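Local structure of FixK2 protein (Bradyrhizobium japonicum, 4I2O) at residues Y60-T66 with T110-K116; G67-S71 with I82-L87. The protein acts as a CRP/FNR-superfamily transcription factor that binds promoter DNA of its target gene fixN, probably as part of the regulation of nitrogen fixation. The protein carries 1 engineered substitution. The contacts are given in a common frame with arbitrary orientation. Numbering follows the deposited sequence.

Contact 1 (Y60-T66 with T110-K116); sequences YVYQVVT and TSVRLVK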
loop_
_atom_site.group_PDB
_atom_site.type_symbol
_atom_site.label_atom_id
_atom_site.label_comp_id
_atom_site.label_asym_id
_atom_site.label_seq_id
_atom_site.Cartn_x
_atom_site.Cartn_y
_atom_site.Cartn_z
ATOM N N TYR A 60 -14.984 13.888 8.449
ATOM C CA TYR A 60 -15.595 12.836 9.252
ATOM C C TYR A 60 -14.838 11.536 9.163
ATOM O O TYR A 60 -14.093 11.316 8.206
ATOM C CB TYR A 60 -17.059 12.607 8.830
ATOM C CG TYR A 60 -17.841 13.839 9.051
ATOM C CD1 TYR A 60 -18.398 14.114 10.299
ATOM C CD2 TYR A 60 -18.005 14.763 8.029
ATOM C CE1 TYR A 60 -19.083 15.268 10.507
ATOM C CE2 TYR A 60 -18.702 15.925 8.236
ATOM C CZ TYR A 60 -19.238 16.165 9.471
ATOM O OH TYR A 60 -19.923 17.331 9.689
ATOM N N VAL A 61 -14.988 10.701 10.196
ATOM C CA VAL A 61 -14.474 9.330 10.202
ATOM C C VAL A 61 -15.694 8.457 10.402
ATOM O O VAL A 61 -16.626 8.864 11.086
ATOM C CB VAL A 61 -13.466 9.109 11.332
ATOM C CG1 VAL A 61 -12.866 7.706 11.266
ATOM C CG2 VAL A 61 -12.319 10.152 11.212
ATOM N N TYR A 62 -15.671 7.262 9.825
ATOM C CA TYR A 62 -16.888 6.444 9.637
ATOM C C TYR A 62 -16.687 4.994 10.082
ATOM O O TYR A 62 -15.571 4.464 10.005
ATOM C CB TYR A 62 -17.206 6.362 8.134
ATOM C CG TYR A 62 -17.334 7.699 7.414
ATOM C CD1 TYR A 62 -18.584 8.250 7.152
ATOM C CD2 TYR A 62 -16.212 8.403 7.003
ATOM C CE1 TYR A 62 -18.708 9.521 6.496
ATOM C CE2 TYR A 62 -16.320 9.637 6.345
ATOM C CZ TYR A 62 -17.566 10.184 6.095
ATOM O OH TYR A 62 -17.633 11.406 5.425
ATOM N N GLN A 63 -17.763 4.329 10.500
ATOM C CA GLN A 63 -17.665 2.912 10.801
ATOM C C GLN A 63 -18.853 2.241 10.136
ATOM O O GLN A 63 -19.984 2.688 10.300
ATOM C CB GLN A 63 -17.658 2.671 12.315
ATOM C CG GLN A 63 -17.611 1.192 12.666
ATOM C CD GLN A 63 -17.709 0.952 14.143
ATOM O OE1 GLN A 63 -18.484 1.630 14.846
ATOM N NE2 GLN A 63 -16.922 -0.008 14.646
ATOM N N VAL A 64 -18.613 1.214 9.320
ATOM C CA VAL A 64 -19.773 0.476 8.738
ATOM C C VAL A 64 -20.575 -0.225 9.834
ATOM O O VAL A 64 -20.007 -0.924 10.688
ATOM C CB VAL A 64 -19.261 -0.544 7.686
ATOM C CG1 VAL A 64 -20.390 -1.236 6.986
ATOM C CG2 VAL A 64 -18.334 0.124 6.636
ATOM N N VAL A 65 -21.892 -0.025 9.847
ATOM C CA VAL A 65 -22.771 -0.792 10.744
ATOM C C VAL A 65 -23.382 -1.925 9.926
ATOM O O VAL A 65 -23.205 -3.111 10.244
ATOM C CB VAL A 65 -23.862 0.079 11.346
ATOM C CG1 VAL A 65 -24.785 -0.764 12.259
ATOM C CG2 VAL A 65 -23.255 1.210 12.134
ATOM N N THR A 66 -24.079 -1.585 8.852
ATOM C CA THR A 66 -24.484 -2.652 7.911
ATOM C C THR A 66 -24.097 -2.272 6.518
ATOM O O THR A 66 -23.933 -1.089 6.237
ATOM C CB THR A 66 -26.000 -2.880 7.908
ATOM O OG1 THR A 66 -26.672 -1.670 7.489
ATOM C CG2 THR A 66 -26.521 -3.246 9.338
ATOM N N THR A 110 -26.041 0.988 2.718
ATOM C CA THR A 110 -25.096 0.859 3.846
ATOM C C THR A 110 -25.475 1.843 4.934
ATOM O O THR A 110 -25.838 2.994 4.630
ATOM C CB THR A 110 -23.693 1.179 3.340
ATOM O OG1 THR A 110 -23.289 0.078 2.491
ATOM C CG2 THR A 110 -22.654 1.277 4.490
ATOM N N SER A 111 -25.413 1.393 6.195
ATOM C CA SER A 111 -25.562 2.325 7.320
ATOM C C SER A 111 -24.213 2.456 8.029
ATOM O O SER A 111 -23.471 1.491 8.163
ATOM C CB SER A 111 -26.653 1.858 8.295
ATOM O OG SER A 111 -26.401 0.536 8.758
ATOM N N VAL A 112 -23.869 3.682 8.405
ATOM C CA VAL A 112 -22.603 3.902 9.071
ATOM C C VAL A 112 -22.871 4.673 10.371
ATOM O O VAL A 112 -23.952 5.268 10.585
ATOM C CB VAL A 112 -21.646 4.724 8.198
ATOM C CG1 VAL A 112 -21.296 3.933 6.887
ATOM C CG2 VAL A 112 -22.258 6.111 7.919
ATOM N N ARG A 113 -21.881 4.667 11.245
ATOM C CA ARG A 113 -21.848 5.660 12.343
ATOM C C ARG A 113 -20.701 6.608 11.967
ATOM O O ARG A 113 -19.719 6.187 11.325
ATOM C CB ARG A 113 -21.544 4.981 13.675
ATOM C CG ARG A 113 -22.590 3.948 14.095
ATOM C CD ARG A 113 -22.395 3.367 15.496
ATOM N NE ARG A 113 -20.997 3.224 15.901
ATOM C CZ ARG A 113 -20.618 2.800 17.110
ATOM N NH1 ARG A 113 -21.535 2.471 18.019
ATOM N NH2 ARG A 113 -19.325 2.701 17.423
ATOM N N LEU A 114 -20.788 7.890 12.322
ATOM C CA LEU A 114 -19.640 8.763 12.028
ATOM C C LEU A 114 -19.400 9.759 13.143
ATOM O O LEU A 114 -20.300 10.047 13.900
ATOM C CB LEU A 114 -19.781 9.482 10.683
ATOM C CG LEU A 114 -21.102 10.219 10.428
ATOM C CD1 LEU A 114 -21.073 11.603 10.980
ATOM C CD2 LEU A 114 -21.368 10.260 8.941
ATOM N N VAL A 115 -18.173 10.273 13.223
ATOM C CA VAL A 115 -17.800 11.235 14.247
ATOM C C VAL A 115 -17.004 12.312 13.554
ATOM O O VAL A 115 -16.397 12.051 12.529
ATOM C CB VAL A 115 -16.918 10.594 15.339
ATOM C CG1 VAL A 115 -17.736 9.596 16.176
ATOM C CG2 VAL A 115 -15.771 9.908 14.732
ATOM N N LYS A 116 -17.006 13.526 14.092
ATOM C CA LYS A 116 -16.164 14.541 13.480
ATOM C C LYS A 116 -14.699 14.211 13.737
ATOM O O LYS A 116 -14.319 13.830 14.846
ATOM C CB LYS A 116 -16.446 15.944 13.997
ATOM C CG LYS A 116 -17.854 16.402 13.769
ATOM C CD LYS A 116 -17.994 17.910 13.984
ATOM C CE LYS A 116 -19.469 18.303 13.921
ATOM N NZ LYS A 116 -20.267 17.604 14.975
#

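Contact 2 (G67-S71 with I82-L87); sequences GAVRS and IGAFHL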
loop_
_atom_site.group_PDB
_atom_site.type_symbol
_atom_site.label_atom_id
_atom_site.label_comp_id
_atom_site.label_asym_id
_atom_site.label_seq_id
_atom_site.Cartn_x
_atom_site.Cartn_y
_atom_site.Cartn_z
ATOM N N GLY A 67 -23.968 -3.273 5.648
ATOM C CA GLY A 67 -23.595 -3.053 4.257
ATOM C C GLY A 67 -22.100 -3.178 3.965
ATOM O O GLY A 67 -21.437 -4.036 4.513
ATOM N N ALA A 68 -21.598 -2.381 3.031
ATOM C CA ALA A 68 -20.205 -2.552 2.565
ATOM C C ALA A 68 -19.811 -1.340 1.751
ATOM O O ALA A 68 -20.641 -0.783 1.015
ATOM C CB ALA A 68 -20.079 -3.849 1.698
ATOM N N VAL A 69 -18.527 -1.004 1.825
ATOM C CA VAL A 69 -18.011 0.219 1.185
ATOM C C VAL A 69 -16.740 -0.148 0.408
ATOM O O VAL A 69 -15.954 -0.965 0.856
ATOM C CB VAL A 69 -17.706 1.271 2.292
ATOM C CG1 VAL A 69 -17.029 2.554 1.688
ATOM C CG2 VAL A 69 -19.043 1.689 2.999
ATOM N N ARG A 70 -16.522 0.478 -0.735
ATOM C CA ARG A 70 -15.203 0.341 -1.407
ATOM C C ARG A 70 -14.440 1.655 -1.420
ATOM O O ARG A 70 -15.037 2.702 -1.645
ATOM C CB ARG A 70 -15.415 -0.171 -2.846
ATOM C CG ARG A 70 -16.372 0.717 -3.677
ATOM C CD ARG A 70 -16.576 0.196 -5.187
ATOM N NE ARG A 70 -17.622 1.000 -5.798
ATOM C CZ ARG A 70 -18.883 0.593 -6.002
ATOM N NH1 ARG A 70 -19.272 -0.665 -5.810
ATOM N NH2 ARG A 70 -19.768 1.449 -6.483
ATOM N N SER A 71 -13.123 1.601 -1.186
ATOM C CA SER A 71 -12.248 2.773 -1.250
ATOM C C SER A 71 -11.376 2.547 -2.470
ATOM O O SER A 71 -10.849 1.443 -2.622
ATOM C CB SER A 71 -11.305 2.876 -0.004
ATOM O OG SER A 71 -12.039 3.315 1.147
ATOM N N ILE A 82 -9.259 -0.579 -6.559
ATOM C CA ILE A 82 -9.849 -0.584 -5.204
ATOM C C ILE A 82 -8.759 -0.945 -4.153
ATOM O O ILE A 82 -8.105 -2.038 -4.204
ATOM C CB ILE A 82 -11.032 -1.587 -5.189
ATOM C CG1 ILE A 82 -12.188 -0.965 -5.966
ATOM C CG2 ILE A 82 -11.483 -1.779 -3.712
ATOM C CD1 ILE A 82 -13.387 -1.954 -6.199
ATOM N N GLY A 83 -8.558 -0.060 -3.163
ATOM C CA GLY A 83 -7.545 -0.246 -2.159
ATOM C C GLY A 83 -8.044 -1.051 -0.995
ATOM O O GLY A 83 -7.252 -1.743 -0.328
ATOM N N ALA A 84 -9.374 -1.043 -0.768
ATOM C CA ALA A 84 -9.874 -1.772 0.362
ATOM C C ALA A 84 -11.387 -1.894 0.267
ATOM O O ALA A 84 -12.054 -1.013 -0.294
ATOM C CB ALA A 84 -9.517 -1.036 1.713
ATOM N N PHE A 85 -11.883 -2.954 0.866
ATOM C CA PHE A 85 -13.360 -3.120 1.083
ATOM C C PHE A 85 -13.579 -2.945 2.563
ATOM O O PHE A 85 -12.807 -3.483 3.362
ATOM C CB PHE A 85 -13.767 -4.500 0.702
ATOM C CG PHE A 85 -13.749 -4.749 -0.797
ATOM C CD1 PHE A 85 -14.632 -4.027 -1.636
ATOM C CD2 PHE A 85 -12.880 -5.676 -1.359
ATOM C CE1 PHE A 85 -14.633 -4.229 -3.010
ATOM C CE2 PHE A 85 -12.928 -5.934 -2.770
ATOM C CZ PHE A 85 -13.811 -5.179 -3.595
ATOM N N HIS A 86 -14.583 -2.159 2.970
ATOM C CA HIS A 86 -14.858 -1.959 4.422
ATOM C C HIS A 86 -16.191 -2.603 4.698
ATOM O O HIS A 86 -17.156 -2.401 3.953
ATOM C CB HIS A 86 -14.969 -0.484 4.716
ATOM C CG HIS A 86 -13.805 0.292 4.170
ATOM N ND1 HIS A 86 -12.525 0.038 4.577
ATOM C CD2 HIS A 86 -13.722 1.274 3.239
ATOM C CE1 HIS A 86 -11.698 0.891 3.977
ATOM N NE2 HIS A 86 -12.399 1.618 3.129
ATOM N N LEU A 87 -16.189 -3.494 5.682
ATOM C CA LEU A 87 -17.303 -4.408 5.920
ATOM C C LEU A 87 -17.807 -4.050 7.340
ATOM O O LEU A 87 -17.213 -3.222 8.012
ATOM C CB LEU A 87 -16.760 -5.839 5.850
ATOM C CG LEU A 87 -16.196 -6.238 4.490
ATOM C CD1 LEU A 87 -15.618 -7.629 4.624
ATOM C CD2 LEU A 87 -17.309 -6.214 3.381
#

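Contact 1 (Y60-T66 with T110-K116)
Tyr-60, Arg-113 and Gln-63 give up the most surface where residues 60-66 pair with 110-116, two antiparallel strands whose axes approach to 4.6 Å. Tyr-60 lies at the start of its strand, opposite Lys-116. Its ring packs obliquely on both neighbours across the way, with CD1 3.7 Å from Leu-114 CD1 and CE1 3.7 Å from Lys-116 CG. Next to it, Val-61 and Val-115 exchange two hydrogen bonds, Val-61 N to Val-115 O and Val-115 N to Val-61 O, both 3.0 Å. Gln-63 and Arg-113 form the next hydrogen-bonded pair, Gln-63 N to Arg-113 O at 2.8 Å and Arg-113 N to Gln-63 O at 2.9 Å. Their side chains run out on the face they share with Val-61 and Val-115, bringing Gln-63 OE1 to 2.9 Å from Arg-113 NH2, while Gln-63 NE2 hydrogen-bonds to Gly-89 O. Tyr-62 and Leu-114 occupy the other face, with Tyr-62 CE1 3.7 Å from Leu-114 CD2. A classic beta bulge then shifts the register by one residue: Val-65 N (2.8 Å) and Thr-66 N (3.2 Å) both donate to Ser-111 O. Ser-111 N returns a 2.9 Å bond to Thr-66 O, and the hydroxyls Thr-66 OG1 and Ser-111 OG share a 2.6 Å hydrogen bond. The bulge coincides with the corner at Val-65, beyond which Thr-66 still pairs with Ser-111. Flanked by strands 41-45 and 91-92, the pair forms the middle of one antiparallel sheet in the beta-roll of a CRP/FNR cyclic nucleotide-binding-type domain.

Contact 2 (G67-S71 with I82-L87)
His-86 lays the edge of its imidazole along Val-69 and Ser-71, with CD2 3.9 Å from Val-69 CG1, and NE2 and Ser-71 OG sharing a short 2.6 Å hydrogen bond. All three side chains project from the same face of the sheet, where the His-86 ring also stacks on Phe-92. Beneath them the backbones pair closely: Val-69 N bonds to His-86 O at 2.9 Å, His-86 N to Val-69 O at 2.8 Å, and Ser-71 N to Ala-84 O at 3.0 Å. Strands 69-74 and 80-86 are the two arms of a beta hairpin in the cyclic nucleotide-binding-type beta-roll, and the face bearing Arg-70 and Phe-85 joins it to helix 184-191 of the DNA-binding helix-turn-helix region. A classic bulge interrupts the hairpin's regularity. There Ser-71 O accepts from Gly-83 N at 2.8 Å and, weakly, from Ala-84 N at 3.4 Å. On the opposite face from His-86, Arg-70 CB rests 4.1 Å from Phe-85 CD1, and Arg-70 CD lies 4.0 Å from Ile-82 CD1. The guanidinium then leads away from residues 82-87 to salt bridges with Asp-186, Asp-48 and Glu-105, while Phe-85 and Ile-82 both touch Asp-186 and Tyr-190.

In the fold
From the N terminus, the chain enters contact 1 on strand 60-64, turns a corner at Val-65 and passes directly into residues 67-71 of contact 2. Contact 2 closes first, when the hairpin returns through 82-87 after ten intervening residues. The chain then runs through strands 91-92 and 103-106 before 110-116 completes contact 1, so the hairpin is nested in the longer loop of 43 residues. Contact 1 joins the middle strands of one four-stranded sheet of the beta-roll and contact 2 the hairpin strands of the other; Thr-110 OG1, 3.0 Å from Ala-68 N in a probable hydrogen bond, and Val-64 CB, packed 3.4 Å from Leu-87 O, link the two.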